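Local coordinates for USG-1 protein homolog (Pseudomonas aeruginosa, PDB 2HJS) that is probably an NAD(P)-dependent oxidoreductase of the aspartate-semialdehyde dehydrogenase family that forms a dimer, although its function has not been established, at residues Pro282-Val296 against Leu311-Leu324. Numbering follows the deposited sequence.
Sequences PTVVGDALGQDETYV and LWIVSDNVRKGAAL
Y295 and V314 form an antiparallel hydrogen-bonded pair, Y295 N to V314 O and V314 N to Y295 O both 2.9 Å, between strands 294-296 and 311-315, while helix 284-288 crosses 311-315 at 79°. On the sheet face of Y295 and V314, the helix and its lead-in cover V314: its CG2 lies 3.6 Å from P282 CB and also meets CB of Y295, and V284 CG1 leans on V314 CB. A288 sets its methyl on the backbone of S315. Two residues back along the strand, W312 has CG anti to its backbone N (chi1 163°), which brings the indole edge alongside P282, where NE1 donates in the ring plane to P282 O (2.9 Å). These strands are the hairpin 294-301/308-315 of the mixed sheet in the dimerisation domain, and W312 also packs on A201 of the second subunit.

Where strand 311-315 turns into helix 317-336, D316 is the N-cap and splits its carboxylate. OD1 accepts from R319 N, and OD2 takes G290 N on its anti side, at 2.9 Å with a nearly straight N-H of 168°. The turn A288-Q291 is thereby tied to the helix start, and a water accepts from D316 N and lies within hydrogen-bonding distance of the carbonyl oxygens of Q291 and E293. R319, extended to NE, runs its CD past the G290-Q291 peptide and grips D292 side-on: NE (2.7 Å) and NH2 both reach OD1, with the two flat groups nearly coplanar. NH2 also pairs with E28 of helix 17-28. The bent K320 brings NZ to D292 O, 2.7 Å away, and to T294 OG1, which S315 OG also approaches as donor (2.9 Å); E140 of helix 133-145 receives both K320 NZ and T294 OG1.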
loop_
_atom_site.group_PDB
_atom_site.type_symbol
_atom_site.label_atom_id
_atom_site.label_comp_id
_atom_site.label_asym_id
_atom_site.label_seq_id
_atom_site.Cartn_x
_atom_site.Cartn_y
_atom_site.Cartn_z
ATOM N N PRO A 282 -14.219 2.331 -3.531
ATOM C CA PRO A 282 -14.498 1.013 -2.986
ATOM C C PRO A 282 -13.393 0.506 -2.053
ATOM O O PRO A 282 -12.217 0.957 -2.140
ATOM C CB PRO A 282 -14.556 0.146 -4.230
ATOM C CG PRO A 282 -13.490 0.765 -5.133
ATOM C CD PRO A 282 -13.582 2.267 -4.864
ATOM N N THR A 283 -13.754 -0.434 -1.181
ATOM C CA THR A 283 -12.740 -1.123 -0.347
ATOM C C THR A 283 -12.967 -2.635 -0.395
ATOM O O THR A 283 -14.053 -3.080 -0.789
ATOM C CB THR A 283 -12.775 -0.677 1.141
ATOM O OG1 THR A 283 -14.021 -1.093 1.724
ATOM C CG2 THR A 283 -12.587 0.826 1.281
ATOM N N VAL A 284 -11.967 -3.427 0.010
ATOM C CA VAL A 284 -12.162 -4.898 0.031
ATOM C C VAL A 284 -13.254 -5.341 1.005
ATOM O O VAL A 284 -14.010 -6.255 0.706
ATOM C CB VAL A 284 -10.841 -5.701 0.262
ATOM C CG1 VAL A 284 -9.886 -5.471 -0.906
ATOM C CG2 VAL A 284 -10.186 -5.350 1.610
ATOM N N VAL A 285 -13.333 -4.701 2.165
ATOM C CA VAL A 285 -14.309 -5.094 3.185
ATOM C C VAL A 285 -15.718 -4.607 2.810
ATOM O O VAL A 285 -16.683 -5.370 2.870
ATOM C CB VAL A 285 -13.945 -4.541 4.577
ATOM C CG1 VAL A 285 -15.164 -4.607 5.510
ATOM C CG2 VAL A 285 -12.749 -5.323 5.163
ATOM N N GLY A 286 -15.811 -3.340 2.414
ATOM C CA GLY A 286 -17.062 -2.741 2.043
ATOM C C GLY A 286 -17.671 -3.230 0.749
ATOM O O GLY A 286 -18.882 -3.323 0.661
ATOM N N ASP A 287 -16.854 -3.525 -0.262
ATOM C CA ASP A 287 -17.404 -3.766 -1.601
ATOM C C ASP A 287 -17.014 -5.073 -2.271
ATOM O O ASP A 287 -17.855 -5.734 -2.853
ATOM C CB ASP A 287 -17.049 -2.620 -2.530
ATOM C CG ASP A 287 -17.426 -1.282 -1.956
ATOM O OD1 ASP A 287 -18.615 -0.911 -2.075
ATOM O OD2 ASP A 287 -16.538 -0.615 -1.367
ATOM N N ALA A 288 -15.743 -5.444 -2.204
ATOM C CA ALA A 288 -15.262 -6.555 -3.033
ATOM C C ALA A 288 -15.679 -7.939 -2.531
ATOM O O ALA A 288 -16.090 -8.771 -3.336
ATOM C CB ALA A 288 -13.755 -6.480 -3.239
ATOM N N LEU A 289 -15.603 -8.169 -1.217
ATOM C CA LEU A 289 -15.742 -9.518 -0.661
ATOM C C LEU A 289 -17.075 -10.170 -1.009
ATOM O O LEU A 289 -18.123 -9.549 -0.855
ATOM C CB LEU A 289 -15.479 -9.548 0.860
ATOM C CG LEU A 289 -15.575 -10.984 1.437
ATOM C CD1 LEU A 289 -14.300 -11.809 1.154
ATOM C CD2 LEU A 289 -15.997 -11.079 2.941
ATOM N N GLY A 290 -17.021 -11.404 -1.514
ATOM C CA GLY A 290 -18.211 -12.244 -1.681
ATOM C C GLY A 290 -18.984 -12.049 -2.970
ATOM O O GLY A 290 -20.063 -12.621 -3.146
ATOM N N GLN A 291 -18.437 -11.253 -3.887
ATOM C CA GLN A 291 -19.154 -10.950 -5.124
ATOM C C GLN A 291 -18.237 -10.856 -6.359
ATOM O O GLN A 291 -17.006 -10.944 -6.230
ATOM C CB GLN A 291 -20.103 -9.747 -4.918
ATOM C CG GLN A 291 -19.416 -8.437 -4.521
ATOM C CD GLN A 291 -18.749 -7.850 -5.716
ATOM O OE1 GLN A 291 -19.422 -7.472 -6.680
ATOM N NE2 GLN A 291 -17.419 -7.817 -5.705
ATOM N N ASP A 292 -18.830 -10.688 -7.540
ATOM C CA ASP A 292 -18.133 -10.915 -8.805
ATOM C C ASP A 292 -17.470 -9.692 -9.418
ATOM O O ASP A 292 -16.588 -9.850 -10.249
ATOM C CB ASP A 292 -19.076 -11.482 -9.868
ATOM C CG ASP A 292 -19.732 -12.802 -9.458
ATOM O OD1 ASP A 292 -19.351 -13.396 -8.426
ATOM O OD2 ASP A 292 -20.649 -13.239 -10.182
ATOM N N GLU A 293 -17.910 -8.487 -9.061
ATOM C CA GLU A 293 -17.371 -7.278 -9.664
ATOM C C GLU A 293 -15.968 -6.983 -9.149
ATOM O O GLU A 293 -15.667 -7.139 -7.968
ATOM C CB GLU A 293 -18.266 -6.058 -9.372
ATOM C CG GLU A 293 -19.760 -6.273 -9.713
ATOM C CD GLU A 293 -19.938 -6.556 -11.181
ATOM O OE1 GLU A 293 -19.625 -5.650 -11.980
ATOM O OE2 GLU A 293 -20.343 -7.690 -11.536
ATOM N N THR A 294 -15.121 -6.532 -10.056
ATOM C CA THR A 294 -13.869 -5.902 -9.692
ATOM C C THR A 294 -14.181 -4.393 -9.675
ATOM O O THR A 294 -14.635 -3.832 -10.671
ATOM C CB THR A 294 -12.819 -6.247 -10.734
ATOM O OG1 THR A 294 -12.470 -7.626 -10.589
ATOM C CG2 THR A 294 -11.575 -5.394 -10.603
ATOM N N TYR A 295 -13.960 -3.758 -8.534
ATOM C CA TYR A 295 -14.310 -2.345 -8.343
ATOM C C TYR A 295 -13.122 -1.444 -8.670
ATOM O O TYR A 295 -12.007 -1.748 -8.285
ATOM C CB TYR A 295 -14.705 -2.112 -6.901
ATOM C CG TYR A 295 -16.083 -2.578 -6.548
ATOM C CD1 TYR A 295 -17.123 -1.662 -6.441
ATOM C CD2 TYR A 295 -16.363 -3.936 -6.322
ATOM C CE1 TYR A 295 -18.411 -2.066 -6.101
ATOM C CE2 TYR A 295 -17.661 -4.356 -5.992
ATOM C CZ TYR A 295 -18.671 -3.405 -5.889
ATOM O OH TYR A 295 -19.953 -3.770 -5.558
ATOM N N VAL A 296 -13.366 -0.345 -9.384
ATOM C CA VAL A 296 -12.293 0.550 -9.785
ATOM C C VAL A 296 -12.702 1.974 -9.427
ATOM O O VAL A 296 -13.778 2.405 -9.819
ATOM C CB VAL A 296 -12.003 0.484 -11.314
ATOM C CG1 VAL A 296 -10.776 1.382 -11.683
ATOM C CG2 VAL A 296 -11.745 -0.931 -11.737
ATOM N N LEU A 311 -5.376 4.602 -10.996
ATOM C CA LEU A 311 -6.567 3.800 -10.759
ATOM C C LEU A 311 -6.382 3.128 -9.403
ATOM O O LEU A 311 -5.270 2.797 -9.039
ATOM C CB LEU A 311 -6.696 2.660 -11.797
ATOM C CG LEU A 311 -6.555 2.923 -13.295
ATOM C CD1 LEU A 311 -6.432 1.577 -13.961
ATOM C CD2 LEU A 311 -7.799 3.614 -13.807
ATOM N N TRP A 312 -7.489 2.872 -8.709
ATOM C CA TRP A 312 -7.490 2.056 -7.500
ATOM C C TRP A 312 -8.444 0.908 -7.762
ATOM O O TRP A 312 -9.552 1.121 -8.211
ATOM C CB TRP A 312 -7.935 2.900 -6.312
ATOM C CG TRP A 312 -8.381 2.154 -5.057
ATOM C CD1 TRP A 312 -9.684 1.843 -4.699
ATOM C CD2 TRP A 312 -7.548 1.683 -3.978
ATOM N NE1 TRP A 312 -9.687 1.208 -3.474
ATOM C CE2 TRP A 312 -8.400 1.093 -3.016
ATOM C CE3 TRP A 312 -6.164 1.690 -3.740
ATOM C CZ2 TRP A 312 -7.918 0.553 -1.812
ATOM C CZ3 TRP A 312 -5.684 1.136 -2.548
ATOM C CH2 TRP A 312 -6.572 0.585 -1.596
ATOM N N ILE A 313 -7.981 -0.317 -7.539
ATOM C CA ILE A 313 -8.735 -1.509 -7.911
ATOM C C ILE A 313 -8.917 -2.382 -6.671
ATOM O O ILE A 313 -7.964 -2.618 -5.931
ATOM C CB ILE A 313 -7.981 -2.323 -9.000
ATOM C CG1 ILE A 313 -7.655 -1.443 -10.218
ATOM C CG2 ILE A 313 -8.793 -3.589 -9.380
ATOM C CD1 ILE A 313 -6.700 -2.111 -11.223
ATOM N N VAL A 314 -10.140 -2.830 -6.407
ATOM C CA VAL A 314 -10.318 -3.812 -5.339
ATOM C C VAL A 314 -11.131 -4.969 -5.856
ATOM O O VAL A 314 -12.089 -4.791 -6.612
ATOM C CB VAL A 314 -10.897 -3.227 -3.984
ATOM C CG1 VAL A 314 -9.908 -2.167 -3.325
ATOM C CG2 VAL A 314 -12.295 -2.677 -4.129
ATOM N N SER A 315 -10.727 -6.164 -5.461
ATOM C CA SER A 315 -11.377 -7.383 -5.938
ATOM C C SER A 315 -11.207 -8.495 -4.919
ATOM O O SER A 315 -10.228 -8.507 -4.142
ATOM C CB SER A 315 -10.721 -7.830 -7.244
ATOM O OG SER A 315 -11.616 -8.662 -7.989
ATOM N N ASP A 316 -12.152 -9.422 -4.941
ATOM C CA ASP A 316 -12.094 -10.637 -4.142
ATOM C C ASP A 316 -11.098 -11.611 -4.804
ATOM O O ASP A 316 -11.400 -12.241 -5.827
ATOM C CB ASP A 316 -13.506 -11.245 -4.021
ATOM C CG ASP A 316 -13.558 -12.446 -3.094
ATOM O OD1 ASP A 316 -12.512 -13.133 -2.930
ATOM O OD2 ASP A 316 -14.659 -12.713 -2.544
ATOM N N ASN A 317 -9.897 -11.703 -4.224
ATOM C CA ASN A 317 -8.840 -12.557 -4.759
ATOM C C ASN A 317 -9.238 -14.031 -4.846
ATOM O O ASN A 317 -8.831 -14.730 -5.759
ATOM C CB ASN A 317 -7.555 -12.396 -3.931
ATOM C CG ASN A 317 -7.769 -12.685 -2.457
ATOM O OD1 ASN A 317 -8.663 -12.121 -1.811
ATOM N ND2 ASN A 317 -6.961 -13.596 -1.923
ATOM N N VAL A 318 -10.062 -14.498 -3.918
ATOM C CA VAL A 318 -10.475 -15.896 -3.930
ATOM C C VAL A 318 -11.591 -16.201 -4.948
ATOM O O VAL A 318 -11.409 -17.016 -5.862
ATOM C CB VAL A 318 -10.850 -16.369 -2.517
ATOM C CG1 VAL A 318 -11.453 -17.792 -2.553
ATOM C CG2 VAL A 318 -9.596 -16.328 -1.613
ATOM N N ARG A 319 -12.730 -15.536 -4.776
ATOM C CA ARG A 319 -13.915 -15.759 -5.595
ATOM C C ARG A 319 -13.726 -15.234 -7.024
ATOM O O ARG A 319 -14.069 -15.932 -7.975
ATOM C CB ARG A 319 -15.119 -15.074 -4.960
ATOM C CG ARG A 319 -16.429 -15.293 -5.737
ATOM C CD ARG A 319 -17.525 -14.363 -5.236
ATOM N NE ARG A 319 -18.731 -14.453 -6.063
ATOM C CZ ARG A 319 -19.684 -15.384 -5.938
ATOM N NH1 ARG A 319 -19.591 -16.320 -5.002
ATOM N NH2 ARG A 319 -20.737 -15.380 -6.756
ATOM N N LYS A 320 -13.208 -14.003 -7.156
ATOM C CA LYS A 320 -13.136 -13.331 -8.451
ATOM C C LYS A 320 -11.794 -13.533 -9.184
ATOM O O LYS A 320 -11.764 -14.153 -10.231
ATOM C CB LYS A 320 -13.467 -11.831 -8.330
ATOM C CG LYS A 320 -13.188 -11.026 -9.627
ATOM C CD LYS A 320 -14.045 -11.582 -10.821
ATOM C CE LYS A 320 -13.932 -10.727 -12.083
ATOM N NZ LYS A 320 -14.584 -9.384 -11.997
ATOM N N GLY A 321 -10.694 -13.014 -8.639
ATOM C CA GLY A 321 -9.408 -13.056 -9.334
ATOM C C GLY A 321 -9.023 -14.467 -9.729
ATOM O O GLY A 321 -8.708 -14.720 -10.892
ATOM N N ALA A 322 -9.106 -15.400 -8.783
ATOM C CA ALA A 322 -8.772 -16.795 -9.059
ATOM C C ALA A 322 -9.967 -17.589 -9.623
ATOM O O ALA A 322 -9.978 -17.926 -10.825
ATOM C CB ALA A 322 -8.221 -17.463 -7.818
ATOM N N ALA A 323 -10.960 -17.877 -8.777
ATOM C CA ALA A 323 -12.013 -18.863 -9.109
ATOM C C ALA A 323 -12.944 -18.508 -10.276
ATOM O O ALA A 323 -13.162 -19.330 -11.179
ATOM C CB ALA A 323 -12.850 -19.232 -7.849
ATOM N N LEU A 324 -13.549 -17.320 -10.241
ATOM C CA LEU A 324 -14.489 -16.959 -11.307
ATOM C C LEU A 324 -13.768 -16.860 -12.645
ATOM O O LEU A 324 -14.281 -17.336 -13.643
ATOM C CB LEU A 324 -15.255 -15.669 -11.000
ATOM C CG LEU A 324 -16.304 -15.297 -12.054
ATOM C CD1 LEU A 324 -17.376 -16.400 -12.189
ATOM C CD2 LEU A 324 -16.935 -13.975 -11.678
HETATM O O HOH W 1 -14.652 -9.255 -6.467
#